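Local coordinates for protein xylan esterase 1 (PDB 3FCY) that probably removes acetyl groups from acetylated xylan and related esters, as an alpha/beta-hydrolase carbohydrate esterase of family CE7, at residues Arg113-Ser118 with Pro207-Gly212; Ser119-Trp124 with Ala139-Gly144. All coordinates share one frame; numbering follows the deposited sequence.

How the interactions relate
Interaction 1 brings together the loop with Tyr117 and the turn of the predicted nucleophile Ser208, while interaction 2 secures the continuation of that loop to the end of strand 136-140. Their centres are about 9 Å apart, and both reach the same mixed sheet, in which strands 108-114 and 136-140 lie side by side. Along the chain the order is 113-118, 119-124, 139-144 and 207-212, so interaction 2 is nested inside the loop that interaction 1 closes. The end of strand 108-114 and the loop running on from it supply the first segment of both. His115 ties them together: its NE2 lies 3.0 Å from Val142 N, a probable hydrogen bond.

Interaction 1: Arg113-Ser118 with Pro207-Gly212; sequences RFHGYS and PSQGGG
Gln209 projects from the start of helix 209-220 into the bend formed by His115, Gly116 and Tyr117, and each flanking side chain meets it differently. With CG anti to the backbone N (chi1 177°) and the chain extended beyond, it lies alongside His115, both pointing the same way, their imidazole and amide planes 58° apart. Tyr117 instead crosses it at about a right angle, its CB 4.1 Å from Gln209 CB, while the Tyr117 hydroxyl reaches away to Glu252. Closer to the backbone, Gln209 CB rests 3.4 Å from Tyr117 N. The His115 ring is held at both nitrogens: ND1 donates to Gly116 O over 2.7 Å at 161°, the acceptor lying in the ring plane, and NE2 pairs with Val142 N.

At the other end Phe114 O is the meeting point. Gly210 CA sends a C-H toward Phe114 O at 3.4 Å, and Pro207 CD approaches the same oxygen at 3.7 Å. A beta carbon on Gly210 would fall 2.1 Å from that oxygen, a clash that glycine avoids. The Phe114 ring then leads off onto Leu213 and Cys217 of the helix.

Ser208, the predicted nucleophile, sits in the strained strand-to-helix turn and is hydrogen-bonded to His327. The backbone N atoms of Tyr117 and Gln209 probably form the oxyanion hole beside this nucleophile elbow, the hallmark of the alpha/beta hydrolases.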
ATOM      1  N   ARG A 113       8.945   5.832 -34.394  1.00 21.25           N
ATOM      2  CA  ARG A 113       8.416   5.641 -33.048  1.00 21.62           C
ATOM      3  C   ARG A 113       9.378   6.150 -31.980  1.00 22.10           C
ATOM      4  O   ARG A 113      10.598   6.037 -32.117  1.00 21.63           O
ATOM      5  CB  ARG A 113       8.129   4.156 -32.785  1.00 20.82           C
ATOM      6  CG  ARG A 113       6.791   3.650 -33.289  1.00 21.19           C
ATOM      7  CD  ARG A 113       6.631   2.173 -32.930  1.00 23.34           C
ATOM      8  NE  ARG A 113       5.262   1.684 -33.080  1.00 24.61           N
ATOM      9  CZ  ARG A 113       4.243   2.047 -32.303  1.00 27.15           C
ATOM     10  NH1 ARG A 113       4.433   2.911 -31.312  1.00 26.31           N
ATOM     11  NH2 ARG A 113       3.035   1.535 -32.505  1.00 25.33           N
ATOM     12  N   PHE A 114       8.807   6.717 -30.922  1.00 22.36           N
ATOM     13  CA  PHE A 114       9.571   7.230 -29.791  1.00 22.42           C
ATOM     14  C   PHE A 114       9.052   6.496 -28.556  1.00 22.02           C
ATOM     15  O   PHE A 114       7.853   6.232 -28.443  1.00 23.53           O
ATOM     16  CB  PHE A 114       9.384   8.744 -29.689  1.00 21.90           C
ATOM     17  CG  PHE A 114       9.926   9.490 -30.882  1.00 23.90           C
ATOM     18  CD1 PHE A 114      11.279   9.401 -31.213  1.00 22.50           C
ATOM     19  CD2 PHE A 114       9.086  10.253 -31.690  1.00 22.70           C
ATOM     20  CE1 PHE A 114      11.792  10.063 -32.334  1.00 22.83           C
ATOM     21  CE2 PHE A 114       9.587  10.923 -32.818  1.00 24.06           C
ATOM     22  CZ  PHE A 114      10.942  10.825 -33.139  1.00 23.83           C
ATOM     23  N   HIS A 115       9.949   6.166 -27.633  1.00 22.40           N
ATOM     24  CA  HIS A 115       9.570   5.384 -26.461  1.00 22.39           C
ATOM     25  C   HIS A 115       9.322   6.116 -25.150  1.00 22.25           C
ATOM     26  O   HIS A 115       9.609   7.309 -25.007  1.00 22.32           O
ATOM     27  CB  HIS A 115      10.620   4.296 -26.230  1.00 21.87           C
ATOM     28  CG  HIS A 115      11.959   4.830 -25.820  1.00 22.88           C
ATOM     29  ND1 HIS A 115      12.189   5.381 -24.578  1.00 20.26           N
ATOM     30  CD2 HIS A 115      13.129   4.924 -26.497  1.00 21.73           C
ATOM     31  CE1 HIS A 115      13.444   5.793 -24.506  1.00 21.63           C
ATOM     32  NE2 HIS A 115      14.036   5.527 -25.657  1.00 22.12           N
ATOM     33  N   GLY A 116       8.792   5.359 -24.191  1.00 21.84           N
ATOM     34  CA  GLY A 116       8.486   5.881 -22.876  1.00 22.46           C
ATOM     35  C   GLY A 116       9.712   6.198 -22.036  1.00 22.73           C
ATOM     36  O   GLY A 116      10.825   5.760 -22.329  1.00 21.17           O
ATOM     37  N   TYR A 117       9.485   6.967 -20.978  1.00 22.11           N
ATOM     38  CA  TYR A 117      10.529   7.400 -20.056  1.00 22.12           C
ATOM     39  C   TYR A 117      11.268   6.222 -19.407  1.00 22.84           C
ATOM     40  O   TYR A 117      10.653   5.391 -18.742  1.00 21.87           O
ATOM     41  CB  TYR A 117       9.881   8.281 -18.985  1.00 22.68           C
ATOM     42  CG  TYR A 117      10.803   9.237 -18.268  1.00 23.37           C
ATOM     43  CD1 TYR A 117      11.998   9.661 -18.846  1.00 22.56           C
ATOM     44  CD2 TYR A 117      10.440   9.778 -17.032  1.00 22.43           C
ATOM     45  CE1 TYR A 117      12.811  10.605 -18.210  1.00 25.04           C
ATOM     46  CE2 TYR A 117      11.238  10.721 -16.393  1.00 24.28           C
ATOM     47  CZ  TYR A 117      12.421  11.131 -16.983  1.00 24.80           C
ATOM     48  OH  TYR A 117      13.210  12.063 -16.345  1.00 25.60           O
ATOM     49  N   SER A 118      12.583   6.170 -19.616  1.00 21.46           N
ATOM     50  CA  SER A 118      13.470   5.135 -19.074  1.00 22.96           C
ATOM     51  C   SER A 118      13.475   3.836 -19.880  1.00 23.10           C
ATOM     52  O   SER A 118      14.229   2.909 -19.573  1.00 22.21           O
ATOM     53  CB  SER A 118      13.122   4.821 -17.605  1.00 23.77           C
ATOM     54  OG  SER A 118      12.079   3.867 -17.505  1.00 25.00           O
ATOM     55  N   PRO A 207       3.950   6.789 -26.962  1.00 21.52           N
ATOM     56  CA  PRO A 207       3.134   6.964 -25.756  1.00 22.56           C
ATOM     57  C   PRO A 207       3.932   7.658 -24.645  1.00 22.11           C
ATOM     58  O   PRO A 207       5.143   7.477 -24.540  1.00 21.93           O
ATOM     59  CB  PRO A 207       2.776   5.530 -25.394  1.00 22.01           C
ATOM     60  CG  PRO A 207       4.096   4.820 -25.663  1.00 21.38           C
ATOM     61  CD  PRO A 207       4.587   5.456 -26.974  1.00 22.12           C
ATOM     62  N   SER A 208       3.248   8.444 -23.817  1.00 23.95           N
ATOM     63  CA  SER A 208       3.890   9.149 -22.707  1.00 22.40           C
ATOM     64  C   SER A 208       5.078   9.985 -23.191  1.00 20.71           C
ATOM     65  O   SER A 208       4.891  10.908 -23.983  1.00 20.20           O
ATOM     66  CB  SER A 208       4.342   8.138 -21.645  1.00 23.40           C
ATOM     67  OG  SER A 208       4.573   8.786 -20.405  1.00 26.78           O
ATOM     68  N   GLN A 209       6.291   9.682 -22.717  1.00 20.30           N
ATOM     69  CA  GLN A 209       7.467  10.440 -23.168  1.00 20.25           C
ATOM     70  C   GLN A 209       7.524  10.406 -24.694  1.00 20.25           C
ATOM     71  O   GLN A 209       7.830  11.409 -25.334  1.00 20.36           O
ATOM     72  CB  GLN A 209       8.775   9.854 -22.620  1.00 20.53           C
ATOM     73  CG  GLN A 209      10.024  10.596 -23.136  1.00 20.96           C
ATOM     74  CD  GLN A 209      11.340   9.935 -22.741  1.00 22.52           C
ATOM     75  OE1 GLN A 209      11.640   8.814 -23.158  1.00 22.35           O
ATOM     76  NE2 GLN A 209      12.129  10.631 -21.934  1.00 21.66           N
ATOM     77  N   GLY A 210       7.225   9.239 -25.263  1.00 20.49           N
ATOM     78  CA  GLY A 210       7.236   9.080 -26.707  1.00 21.24           C
ATOM     79  C   GLY A 210       6.184   9.946 -27.373  1.00 22.25           C
ATOM     80  O   GLY A 210       6.335  10.353 -28.529  1.00 20.91           O
ATOM     81  N   GLY A 211       5.106  10.218 -26.644  1.00 23.75           N
ATOM     82  CA  GLY A 211       4.047  11.059 -27.172  1.00 22.74           C
ATOM     83  C   GLY A 211       4.487  12.511 -27.129  1.00 23.48           C
ATOM     84  O   GLY A 211       4.109  13.313 -27.985  1.00 22.56           O
ATOM     85  N   GLY A 212       5.288  12.847 -26.121  1.00 20.30           N
ATOM     86  CA  GLY A 212       5.784  14.203 -25.994  1.00 21.14           C
ATOM     87  C   GLY A 212       6.834  14.452 -27.061  1.00 21.45           C
ATOM     88  O   GLY A 212       6.893  15.526 -27.659  1.00 21.61           O
TER

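Interaction 2: Ser119-Trp124 with Ala139-Gly144; sequences SNSGDW and AMDVRG
Asn120 and Ser121 pass irregularly by the end of strand 136-140, with the CA atoms of Asn120 and Asp141 5.3 Å apart and Ser121 set close to Ala139. The chief polar link runs from backbone to side chain: Ser121 N donates to Asp141 OD1 at 2.7 Å and 149°, meeting the oxygen nearly along its C-O axis. Asp141 reaches it with CG beside its own backbone N (chi1 -76°). Next to this bond Ser121 CB packs on the Ala139 methyl, 3.7 Å from CB to CB. The Ser121 OG, set between its backbone N and carbonyl carbon (chi1 64°), is hydrogen-bonded to Lys98 and to water 2, which in turn donates to Asp141 OD2 over 2.6 Å.

An Asx turn shapes the loop at this point, since Asn120 OD1 accepts from Gly122 N at 2.6 Å. This loop follows strand 108-114 in the alpha/beta-hydrolase sheet, and Asp141 pins it to the end of the neighbouring strand, its OD2 gripped in addition by His96 ND1 and Gln148 N. An alanine here, having no carboxylate, would probably leave the Ser121 N-H and His96 without their mate and the loop freer to shift from the strand end. Beyond the contact, Ser119 OG and the Asp123 carboxylate reach Arg331, Gly332 and Asp335 of a neighbouring subunit.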
ATOM      1  N   SER A 119      12.647   3.769 -20.919  1.00 21.83           N
ATOM      2  CA  SER A 119      12.582   2.565 -21.741  1.00 21.47           C
ATOM      3  C   SER A 119      13.538   2.668 -22.925  1.00 22.03           C
ATOM      4  O   SER A 119      14.550   3.361 -22.856  1.00 21.59           O
ATOM      5  CB  SER A 119      11.153   2.352 -22.250  1.00 23.87           C
ATOM      6  OG  SER A 119      11.029   1.094 -22.890  1.00 25.88           O
ATOM      7  N   ASN A 120      13.216   1.965 -24.006  1.00 24.22           N
ATOM      8  CA  ASN A 120      14.029   1.984 -25.217  1.00 23.92           C
ATOM      9  C   ASN A 120      13.154   1.601 -26.415  1.00 23.57           C
ATOM     10  O   ASN A 120      11.949   1.414 -26.268  1.00 22.11           O
ATOM     11  CB  ASN A 120      15.222   1.022 -25.093  1.00 24.04           C
ATOM     12  CG  ASN A 120      14.796  -0.411 -24.839  1.00 26.84           C
ATOM     13  OD1 ASN A 120      13.830  -0.897 -25.423  1.00 26.60           O
ATOM     14  ND2 ASN A 120      15.533  -1.103 -23.976  1.00 27.51           N
ATOM     15  N   SER A 121      13.767   1.475 -27.588  1.00 23.32           N
ATOM     16  CA  SER A 121      13.043   1.136 -28.810  1.00 25.07           C
ATOM     17  C   SER A 121      12.315  -0.210 -28.775  1.00 25.30           C
ATOM     18  O   SER A 121      11.513  -0.506 -29.660  1.00 25.47           O
ATOM     19  CB  SER A 121      13.996   1.182 -30.012  1.00 25.62           C
ATOM     20  OG  SER A 121      15.014   0.203 -29.898  1.00 25.16           O
ATOM     21  N   GLY A 122      12.601  -1.024 -27.763  1.00 25.41           N
ATOM     22  CA  GLY A 122      11.934  -2.310 -27.628  1.00 26.71           C
ATOM     23  C   GLY A 122      12.399  -3.431 -28.543  1.00 28.61           C
ATOM     24  O   GLY A 122      13.554  -3.468 -28.969  1.00 27.97           O
ATOM     25  N   ASP A 123      11.487  -4.360 -28.826  1.00 27.59           N
ATOM     26  CA  ASP A 123      11.771  -5.506 -29.685  1.00 27.95           C
ATOM     27  C   ASP A 123      11.577  -5.149 -31.153  1.00 27.61           C
ATOM     28  O   ASP A 123      10.923  -4.155 -31.480  1.00 28.05           O
ATOM     29  CB  ASP A 123      10.850  -6.675 -29.317  1.00 31.01           C
ATOM     30  CG  ASP A 123      11.374  -7.497 -28.145  1.00 33.90           C
ATOM     31  OD1 ASP A 123      11.880  -6.913 -27.168  1.00 33.57           O
ATOM     32  OD2 ASP A 123      11.272  -8.741 -28.202  1.00 38.22           O
ATOM     33  N   TRP A 124      12.144  -5.962 -32.038  1.00 24.26           N
ATOM     34  CA  TRP A 124      12.015  -5.730 -33.474  1.00 23.15           C
ATOM     35  C   TRP A 124      10.653  -6.157 -34.009  1.00 23.21           C
ATOM     36  O   TRP A 124       9.999  -5.411 -34.735  1.00 22.48           O
ATOM     37  CB  TRP A 124      13.071  -6.519 -34.259  1.00 21.38           C
ATOM     38  CG  TRP A 124      14.467  -6.061 -34.057  1.00 21.50           C
ATOM     39  CD1 TRP A 124      15.337  -6.472 -33.091  1.00 23.95           C
ATOM     40  CD2 TRP A 124      15.152  -5.065 -34.819  1.00 20.59           C
ATOM     41  NE1 TRP A 124      16.525  -5.791 -33.202  1.00 24.12           N
ATOM     42  CE2 TRP A 124      16.437  -4.918 -34.255  1.00 22.71           C
ATOM     43  CE3 TRP A 124      14.803  -4.279 -35.925  1.00 20.26           C
ATOM     44  CZ2 TRP A 124      17.378  -4.012 -34.759  1.00 22.52           C
ATOM     45  CZ3 TRP A 124      15.737  -3.379 -36.428  1.00 19.43           C
ATOM     46  CH2 TRP A 124      17.010  -3.254 -35.843  1.00 20.98           C
ATOM     47  N   ALA A 139      12.720   3.345 -34.922  1.00 23.66           N
ATOM     48  CA  ALA A 139      12.441   3.521 -33.496  1.00 21.66           C
ATOM     49  C   ALA A 139      13.723   3.998 -32.821  1.00 21.44           C
ATOM     50  O   ALA A 139      14.673   3.231 -32.665  1.00 21.27           O
ATOM     51  CB  ALA A 139      11.975   2.206 -32.883  1.00 18.27           C
ATOM     52  N   MET A 140      13.731   5.265 -32.418  1.00 22.42           N
ATOM     53  CA  MET A 140      14.895   5.895 -31.793  1.00 24.25           C
ATOM     54  C   MET A 140      15.027   5.654 -30.293  1.00 24.32           C
ATOM     55  O   MET A 140      14.028   5.566 -29.574  1.00 23.72           O
ATOM     56  CB  MET A 140      14.847   7.408 -32.041  1.00 23.96           C
ATOM     57  CG  MET A 140      16.082   8.177 -31.581  1.00 24.71           C
ATOM     58  SD  MET A 140      15.804   9.969 -31.543  1.00 27.39           S
ATOM     59  CE  MET A 140      15.237  10.181 -29.845  1.00 26.15           C
ATOM     60  N   ASP A 141      16.268   5.542 -29.829  1.00 24.75           N
ATOM     61  CA  ASP A 141      16.539   5.372 -28.406  1.00 24.75           C
ATOM     62  C   ASP A 141      16.893   6.757 -27.886  1.00 23.38           C
ATOM     63  O   ASP A 141      17.659   7.486 -28.526  1.00 23.45           O
ATOM     64  CB  ASP A 141      17.722   4.431 -28.155  1.00 26.47           C
ATOM     65  CG  ASP A 141      17.365   2.971 -28.347  1.00 27.63           C
ATOM     66  OD1 ASP A 141      16.173   2.621 -28.189  1.00 27.83           O
ATOM     67  OD2 ASP A 141      18.282   2.171 -28.634  1.00 26.03           O
ATOM     68  N   VAL A 142      16.326   7.129 -26.743  1.00 22.92           N
ATOM     69  CA  VAL A 142      16.611   8.428 -26.148  1.00 21.00           C
ATOM     70  C   VAL A 142      17.983   8.367 -25.479  1.00 22.31           C
ATOM     71  O   VAL A 142      18.357   7.338 -24.914  1.00 21.26           O
ATOM     72  CB  VAL A 142      15.543   8.815 -25.096  1.00 21.67           C
ATOM     73  CG1 VAL A 142      15.969  10.077 -24.349  1.00 17.84           C
ATOM     74  CG2 VAL A 142      14.195   9.046 -25.784  1.00 19.67           C
ATOM     75  N   ARG A 143      18.731   9.464 -25.565  1.00 20.73           N
ATOM     76  CA  ARG A 143      20.057   9.542 -24.957  1.00 22.52           C
ATOM     77  C   ARG A 143      20.044   9.120 -23.493  1.00 21.87           C
ATOM     78  O   ARG A 143      19.178   9.533 -22.729  1.00 21.66           O
ATOM     79  CB  ARG A 143      20.595  10.974 -25.019  1.00 23.35           C
ATOM     80  CG  ARG A 143      20.762  11.540 -26.410  1.00 24.60           C
ATOM     81  CD  ARG A 143      21.332  12.950 -26.351  1.00 22.70           C
ATOM     82  NE  ARG A 143      21.517  13.497 -27.689  1.00 24.21           N
ATOM     83  CZ  ARG A 143      22.384  14.454 -28.000  1.00 24.26           C
ATOM     84  NH1 ARG A 143      23.158  14.984 -27.058  1.00 22.38           N
ATOM     85  NH2 ARG A 143      22.484  14.871 -29.255  1.00 22.56           N
ATOM     86  N   GLY A 144      21.016   8.298 -23.116  1.00 23.37           N
ATOM     87  CA  GLY A 144      21.155   7.860 -21.737  1.00 22.49           C
ATOM     88  C   GLY A 144      20.011   7.162 -21.022  1.00 23.22           C
ATOM     89  O   GLY A 144      20.012   7.109 -19.789  1.00 22.20           O
TER
HETATM   90  O   HOH W   1      16.898   4.766 -24.693  1.00 28.07           O
HETATM   91  O   HOH W   2      17.616  -0.374 -28.524  1.00 31.05           O